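Side-chain contacts in prenylcyclase (Actinoplanes teichomyceticus, PDB 6IJ1), which probably cyclises a prenyl chain in a way related to terpene cyclases and prenyltransferases, although its substrate and product are not established: residues A[90-95]-A[161-166]; A[251-256]-A[337-342]. One frame throughout, in Å; residues are numbered along the deposited sequence.

Interaction 1: A[90-95]-A[161-166]; sequences DADSTG and TAAVAG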
ATOM      1  N   ASP A  90     -13.138   4.758  -0.680  1.00 15.51           N
ATOM      2  CA  ASP A  90     -12.318   4.813   0.521  1.00 14.98           C
ATOM      3  C   ASP A  90     -11.067   5.652   0.252  1.00 13.19           C
ATOM      4  O   ASP A  90     -10.673   5.892  -0.905  1.00 16.15           O
ATOM      5  CB  ASP A  90     -11.895   3.408   0.987  1.00 16.16           C
ATOM      6  CG  ASP A  90     -10.864   2.797   0.076  1.00 16.58           C
ATOM      7  OD1 ASP A  90     -11.210   2.127  -0.930  1.00 18.47           O
ATOM      8  OD2 ASP A  90      -9.662   2.961   0.409  1.00 16.67           O
ATOM      9  N   ALA A  91     -10.523   6.169   1.347  1.00 13.26           N
ATOM     10  CA  ALA A  91      -9.375   7.098   1.231  1.00 13.12           C
ATOM     11  C   ALA A  91      -8.137   6.429   0.705  1.00 14.81           C
ATOM     12  O   ALA A  91      -7.310   7.086   0.062  1.00 14.61           O
ATOM     13  CB  ALA A  91      -9.057   7.706   2.608  1.00 14.27           C
ATOM     14  N   ASP A  92      -7.923   5.134   0.997  1.00 14.08           N
ATOM     15  CA  ASP A  92      -6.683   4.534   0.503  1.00 12.94           C
ATOM     16  C   ASP A  92      -6.721   4.358  -1.021  1.00 13.50           C
ATOM     17  O   ASP A  92      -5.800   4.775  -1.715  1.00 14.03           O
ATOM     18  CB  ASP A  92      -6.452   3.187   1.216  1.00 13.58           C
ATOM     19  CG  ASP A  92      -5.015   2.709   1.091  1.00 15.38           C
ATOM     20  OD1 ASP A  92      -4.089   3.485   1.410  1.00 16.57           O
ATOM     21  OD2 ASP A  92      -4.806   1.575   0.582  1.00 17.52           O
ATOM     22  N   SER A  93      -7.779   3.746  -1.566  1.00 12.95           N
ATOM     23  CA  SER A  93      -7.892   3.600  -3.011  1.00 13.48           C
ATOM     24  C   SER A  93      -7.800   4.970  -3.724  1.00 13.06           C
ATOM     25  O   SER A  93      -7.084   5.128  -4.723  1.00 14.81           O
ATOM     26  CB  SER A  93      -9.241   2.921  -3.393  1.00 16.61           C
ATOM     27  OG  SER A  93      -9.333   1.649  -2.740  1.00 18.33           O
ATOM     28  N   THR A  94      -8.500   5.976  -3.170  1.00 14.40           N
ATOM     29  CA  THR A  94      -8.446   7.318  -3.736  1.00 15.24           C
ATOM     30  C   THR A  94      -7.018   7.832  -3.711  1.00 14.22           C
ATOM     31  O   THR A  94      -6.539   8.399  -4.693  1.00 14.98           O
ATOM     32  CB  THR A  94      -9.355   8.214  -2.937  1.00 13.56           C
ATOM     33  OG1 THR A  94     -10.703   7.649  -3.018  1.00 15.52           O
ATOM     34  CG2 THR A  94      -9.343   9.649  -3.427  1.00 15.28           C
ATOM     35  N   GLY A  95      -6.328   7.603  -2.596  1.00 13.70           N
ATOM     36  CA  GLY A  95      -4.935   8.060  -2.509  1.00 13.37           C
ATOM     37  C   GLY A  95      -4.036   7.393  -3.534  1.00 13.18           C
ATOM     38  O   GLY A  95      -3.157   8.056  -4.118  1.00 14.77           O
ATOM     39  N   THR A 161      -2.839   6.633   6.546  1.00 13.78           N
ATOM     40  CA  THR A 161      -2.201   7.942   6.760  1.00 13.79           C
ATOM     41  C   THR A 161      -0.803   7.935   6.183  1.00 14.59           C
ATOM     42  O   THR A 161      -0.384   8.903   5.520  1.00 14.52           O
ATOM     43  CB  THR A 161      -2.144   8.240   8.239  1.00 13.66           C
ATOM     44  OG1 THR A 161      -3.444   8.128   8.807  1.00 14.61           O
ATOM     45  CG2 THR A 161      -1.590   9.655   8.519  1.00 14.85           C
ATOM     46  N   ALA A 162      -0.057   6.847   6.408  1.00 13.36           N
ATOM     47  CA  ALA A 162       1.309   6.766   5.890  1.00 14.49           C
ATOM     48  C   ALA A 162       1.348   6.902   4.385  1.00 14.17           C
ATOM     49  O   ALA A 162       2.260   7.533   3.857  1.00 15.55           O
ATOM     50  CB  ALA A 162       1.931   5.417   6.324  1.00 14.39           C
ATOM     51  N   ALA A 163       0.383   6.319   3.675  1.00 13.45           N
ATOM     52  CA  ALA A 163       0.334   6.423   2.216  1.00 11.13           C
ATOM     53  C   ALA A 163      -0.056   7.820   1.781  1.00 14.33           C
ATOM     54  O   ALA A 163       0.662   8.436   0.962  1.00 15.30           O
ATOM     55  CB  ALA A 163      -0.684   5.399   1.668  1.00 14.31           C
ATOM     56  N   VAL A 164      -1.209   8.314   2.251  1.00 14.26           N
ATOM     57  CA  VAL A 164      -1.686   9.580   1.660  1.00 14.16           C
ATOM     58  C   VAL A 164      -0.838  10.793   2.054  1.00 15.90           C
ATOM     59  O   VAL A 164      -0.861  11.794   1.328  1.00 15.16           O
ATOM     60  CB  VAL A 164      -3.155   9.830   1.977  1.00 16.00           C
ATOM     61  CG1 VAL A 164      -4.035   8.643   1.428  1.00 16.32           C
ATOM     62  CG2 VAL A 164      -3.420  10.101   3.420  1.00 18.84           C
ATOM     63  N   ALA A 165      -0.096  10.715   3.164  1.00 13.36           N
ATOM     64  CA  ALA A 165       0.779  11.816   3.573  1.00 13.88           C
ATOM     65  C   ALA A 165       1.815  12.095   2.527  1.00 16.09           C
ATOM     66  O   ALA A 165       2.412  13.186   2.544  1.00 16.70           O
ATOM     67  CB  ALA A 165       1.501  11.463   4.868  1.00 15.79           C
ATOM     68  N   GLY A 166       2.089  11.155   1.634  1.00 14.39           N
ATOM     69  CA  GLY A 166       3.071  11.399   0.565  1.00 15.51           C
ATOM     70  C   GLY A 166       2.600  12.247  -0.610  1.00 13.78           C
ATOM     71  O   GLY A 166       3.404  12.527  -1.510  1.00 16.73           O
TER
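V164 reaches across to the first turn of helix 91-104 with its CG1 branch, and this is where the two segments pack most tightly. The methyl lies 3.9 Å from A91 O and 4.1 Å from G95 CA, so it rests on main chain rather than on another side chain. Because G95 carries no side chain, the backbones come close, with G95 CA only 5.5 Å from V164 CA. CG1 stands anti to the carbonyl carbon of V164, which sends this branch toward helix 91-104. Nearby, A91 is covered by H122 and by L119 of helix 112-121.

The other flank is looser and partly exposed. There D92 OD1 comes no nearer than 3.9 Å to A163 CB, a plain van der Waals touch. The carboxylate arrives alongside the methyl because D92 CG is anti to the backbone N (chi1 -163°), while D92 OD2 takes a hydrogen bond from W96 NE1. A bound imidazole, probably from the crystallisation liquor, lies about 4 Å from the side chain of A163.

Behind this surface D90 caps the helix. Its OD2 receives S93 N at 2.8 Å from above the carboxylate plane, and its OD1 is met on the syn side by S93 OG at 2.7 Å. D90 O is gripped from opposite faces by T94 N and T94 OG1, which holds the turn carrying D92 in place. The sequence D90-A91-D92-S93 recalls the DxDD motif of class II terpene cyclases, with a serine in the fourth place, at the start of a helix beside what may be a pocket, where the imidazole is bound.

Interaction 2: A[251-256]-A[337-342]; sequences LALRAV and LRTAAT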
ATOM      1  N   LEU A 251       9.473  -4.384   1.592  1.00 13.41           N
ATOM      2  CA  LEU A 251       9.118  -3.194   2.351  1.00 12.60           C
ATOM      3  C   LEU A 251      10.206  -2.842   3.347  1.00 14.39           C
ATOM      4  O   LEU A 251      10.503  -1.647   3.517  1.00 14.25           O
ATOM      5  CB  LEU A 251       7.764  -3.417   3.045  1.00 11.99           C
ATOM      6  CG  LEU A 251       6.638  -3.527   2.047  1.00 12.31           C
ATOM      7  CD1 LEU A 251       5.442  -4.261   2.684  1.00 14.48           C
ATOM      8  CD2 LEU A 251       6.217  -2.135   1.497  1.00 13.37           C
ATOM      9  N   ALA A 252      10.830  -3.830   3.997  1.00 13.83           N
ATOM     10  CA  ALA A 252      11.925  -3.489   4.908  1.00 13.81           C
ATOM     11  C   ALA A 252      13.076  -2.867   4.139  1.00 14.62           C
ATOM     12  O   ALA A 252      13.667  -1.883   4.621  1.00 14.15           O
ATOM     13  CB  ALA A 252      12.401  -4.756   5.656  1.00 14.97           C
ATOM     14  N   LEU A 253      13.439  -3.421   2.963  1.00 13.15           N
ATOM     15  CA  LEU A 253      14.478  -2.812   2.125  1.00 12.73           C
ATOM     16  C   LEU A 253      14.174  -1.332   1.896  1.00 14.73           C
ATOM     17  O   LEU A 253      15.051  -0.457   2.058  1.00 14.32           O
ATOM     18  CB  LEU A 253      14.546  -3.605   0.803  1.00 14.64           C
ATOM     19  CG  LEU A 253      15.655  -3.281  -0.183  1.00 15.81           C
ATOM     20  CD1 LEU A 253      15.721  -4.408  -1.227  1.00 17.08           C
ATOM     21  CD2 LEU A 253      15.410  -1.929  -0.918  1.00 17.58           C
ATOM     22  N   ARG A 254      12.927  -1.043   1.520  1.00 13.72           N
ATOM     23  CA  ARG A 254      12.548   0.333   1.179  1.00 13.83           C
ATOM     24  C   ARG A 254      12.617   1.245   2.386  1.00 13.61           C
ATOM     25  O   ARG A 254      13.060   2.403   2.220  1.00 15.88           O
ATOM     26  CB  ARG A 254      11.132   0.292   0.619  1.00 13.14           C
ATOM     27  CG  ARG A 254      11.115  -0.195  -0.801  1.00 13.79           C
ATOM     28  CD  ARG A 254       9.722  -0.620  -1.293  1.00 15.71           C
ATOM     29  NE  ARG A 254       8.835   0.555  -1.285  1.00 15.42           N
ATOM     30  CZ  ARG A 254       7.555   0.479  -1.609  1.00 18.60           C
ATOM     31  NH1 ARG A 254       7.029  -0.706  -1.964  1.00 18.67           N
ATOM     32  NH2 ARG A 254       6.822   1.583  -1.551  1.00 18.39           N
ATOM     33  N   ALA A 255      12.328   0.742   3.591  1.00 13.41           N
ATOM     34  CA  ALA A 255      12.440   1.562   4.799  1.00 14.10           C
ATOM     35  C   ALA A 255      13.916   1.835   5.122  1.00 16.22           C
ATOM     36  O   ALA A 255      14.286   2.967   5.526  1.00 16.82           O
ATOM     37  CB  ALA A 255      11.704   0.890   5.957  1.00 15.89           C
ATOM     38  N   VAL A 256      14.780   0.838   4.927  1.00 14.90           N
ATOM     39  CA  VAL A 256      16.205   1.074   5.191  1.00 15.83           C
ATOM     40  C   VAL A 256      16.716   2.171   4.288  1.00 18.29           C
ATOM     41  O   VAL A 256      17.558   2.995   4.699  1.00 17.55           O
ATOM     42  CB  VAL A 256      16.981  -0.232   4.971  1.00 13.47           C
ATOM     43  CG1 VAL A 256      18.507   0.075   5.129  1.00 16.48           C
ATOM     44  CG2 VAL A 256      16.631  -1.225   6.004  1.00 15.39           C
ATOM     45  N   LEU A 337      13.133  -3.312  -5.697  1.00 15.75           N
ATOM     46  CA  LEU A 337      14.340  -3.590  -6.515  1.00 15.97           C
ATOM     47  C   LEU A 337      14.803  -2.304  -7.204  1.00 19.41           C
ATOM     48  O   LEU A 337      16.007  -2.096  -7.296  1.00 21.90           O
ATOM     49  CB  LEU A 337      14.045  -4.724  -7.494  1.00 16.91           C
ATOM     50  CG  LEU A 337      13.950  -6.098  -6.838  1.00 18.76           C
ATOM     51  CD1 LEU A 337      13.624  -7.166  -7.863  1.00 20.09           C
ATOM     52  CD2 LEU A 337      15.231  -6.438  -6.099  1.00 21.14           C
ATOM     53  N   ARG A 338      13.864  -1.473  -7.638  1.00 17.25           N
ATOM     54  CA  ARG A 338      14.234  -0.191  -8.280  1.00 20.48           C
ATOM     55  C   ARG A 338      14.972   0.670  -7.252  1.00 23.05           C
ATOM     56  O   ARG A 338      15.978   1.267  -7.605  1.00 23.18           O
ATOM     57  CB  ARG A 338      12.981   0.491  -8.827  1.00 23.98           C
ATOM     58  CG  ARG A 338      13.210   1.913  -9.312  1.00 29.96           C
ATOM     59  CD  ARG A 338      13.592   1.925 -10.772  1.00 41.73           C
ATOM     60  NE  ARG A 338      14.816   1.216 -11.093  1.00 52.75           N
ATOM     61  CZ  ARG A 338      15.765   1.700 -11.885  1.00 55.28           C
ATOM     62  NH1 ARG A 338      15.613   2.892 -12.429  1.00 53.46           N
ATOM     63  NH2 ARG A 338      16.860   0.997 -12.115  1.00 53.48           N
ATOM     64  N   THR A 339      14.474   0.701  -6.019  1.00 19.70           N
ATOM     65  CA  THR A 339      15.104   1.487  -4.931  1.00 19.43           C
ATOM     66  C   THR A 339      16.517   0.964  -4.657  1.00 26.28           C
ATOM     67  O   THR A 339      17.408   1.774  -4.431  1.00 26.87           O
ATOM     68  CB  THR A 339      14.245   1.404  -3.668  1.00 23.75           C
ATOM     69  OG1 THR A 339      13.007   2.024  -3.991  1.00 26.82           O
ATOM     70  CG2 THR A 339      14.871   2.091  -2.478  1.00 24.92           C
ATOM     71  N   ALA A 340      16.701  -0.351  -4.658  1.00 22.04           N
ATOM     72  CA  ALA A 340      18.042  -0.914  -4.390  1.00 23.69           C
ATOM     73  C   ALA A 340      19.010  -0.496  -5.501  1.00 30.06           C
ATOM     74  O   ALA A 340      20.143  -0.145  -5.179  1.00 34.04           O
ATOM     75  CB  ALA A 340      17.962  -2.412  -4.267  1.00 23.37           C
ATOM     76  N   ALA A 341      18.555  -0.528  -6.752  1.00 29.66           N
ATOM     77  CA  ALA A 341      19.412  -0.174  -7.906  1.00 57.73           C
ATOM     78  C   ALA A 341      19.885   1.279  -7.787  1.00 58.64           C
ATOM     79  O   ALA A 341      21.053   1.541  -8.083  1.00 60.58           O
ATOM     80  CB  ALA A 341      18.663  -0.407  -9.190  1.00 41.54           C
ATOM     81  N   THR A 342      19.007   2.177  -7.349  1.00 63.27           N
ATOM     82  CA  THR A 342      19.344   3.618  -7.234  1.00 58.54           C
ATOM     83  C   THR A 342      20.123   3.887  -5.943  1.00 62.31           C
ATOM     84  O   THR A 342      21.111   4.636  -6.012  1.00 68.92           O
ATOM     85  CB  THR A 342      18.081   4.465  -7.404  1.00 58.84           C
ATOM     86  OG1 THR A 342      17.235   4.170  -6.300  1.00 65.76           O
ATOM     87  CG2 THR A 342      17.347   4.155  -8.688  1.00 55.76           C
TER
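L253 on helix 246-256 points at T339 and A340 near the C-terminal end of helix 327-341, joining two helices of a predominantly helical fold that is probably the alpha/alpha toroid of the terpene cyclase and prenyltransferase families. The short segments run in roughly the same direction, their axes inclined at 35° and 9.4 Å apart at closest approach.

The contact is mainly apolar. With chi1 at -173° the L253 side chain swings away from its own backbone N, and the CD2 branch, not the extended CD1, touches two neighbouring residues of the facing helix, 4.2 Å from A340 CB and 4.3 Å from T339 CG2. I268 and A272 of helix 265-278 also pack on A340, while A271 of that helix packs on L253.

Polar groups meet their partners elsewhere, and no hydrogen bond crosses between the segments. R254 passes T339 with its aliphatic stem, then carries its guanidinium group on to E207, where NH2 forms a salt bridge with OE1. T339 OG1 is hydrogen-bonded to Q335 O, one turn back in its own helix. That hydroxyl oxygen lies 4.3 Å from R254 CG, so it meets the arginine at a methylene.

How the interactions relate
From the N terminus, interaction 1 opens at the start of helix 91-104 and closes at residues 161-166, looping out 65 residues that include helices 112-121 and 134-141. The chain then passes through helices 173-182, 198-209 and 216-229 before interaction 2 opens in helix 246-256. Its return at helix 327-341 closes an 80-residue loop holding helix 265-278 and the small three-stranded sheet. The loops follow one another without nesting or crossing. The two contacts have centres 21 Å apart and do not touch, but helix 198-209 links them: L204 packs on both A163 and R254. Interaction 2 also brings the C-terminal helix back to the body of the fold.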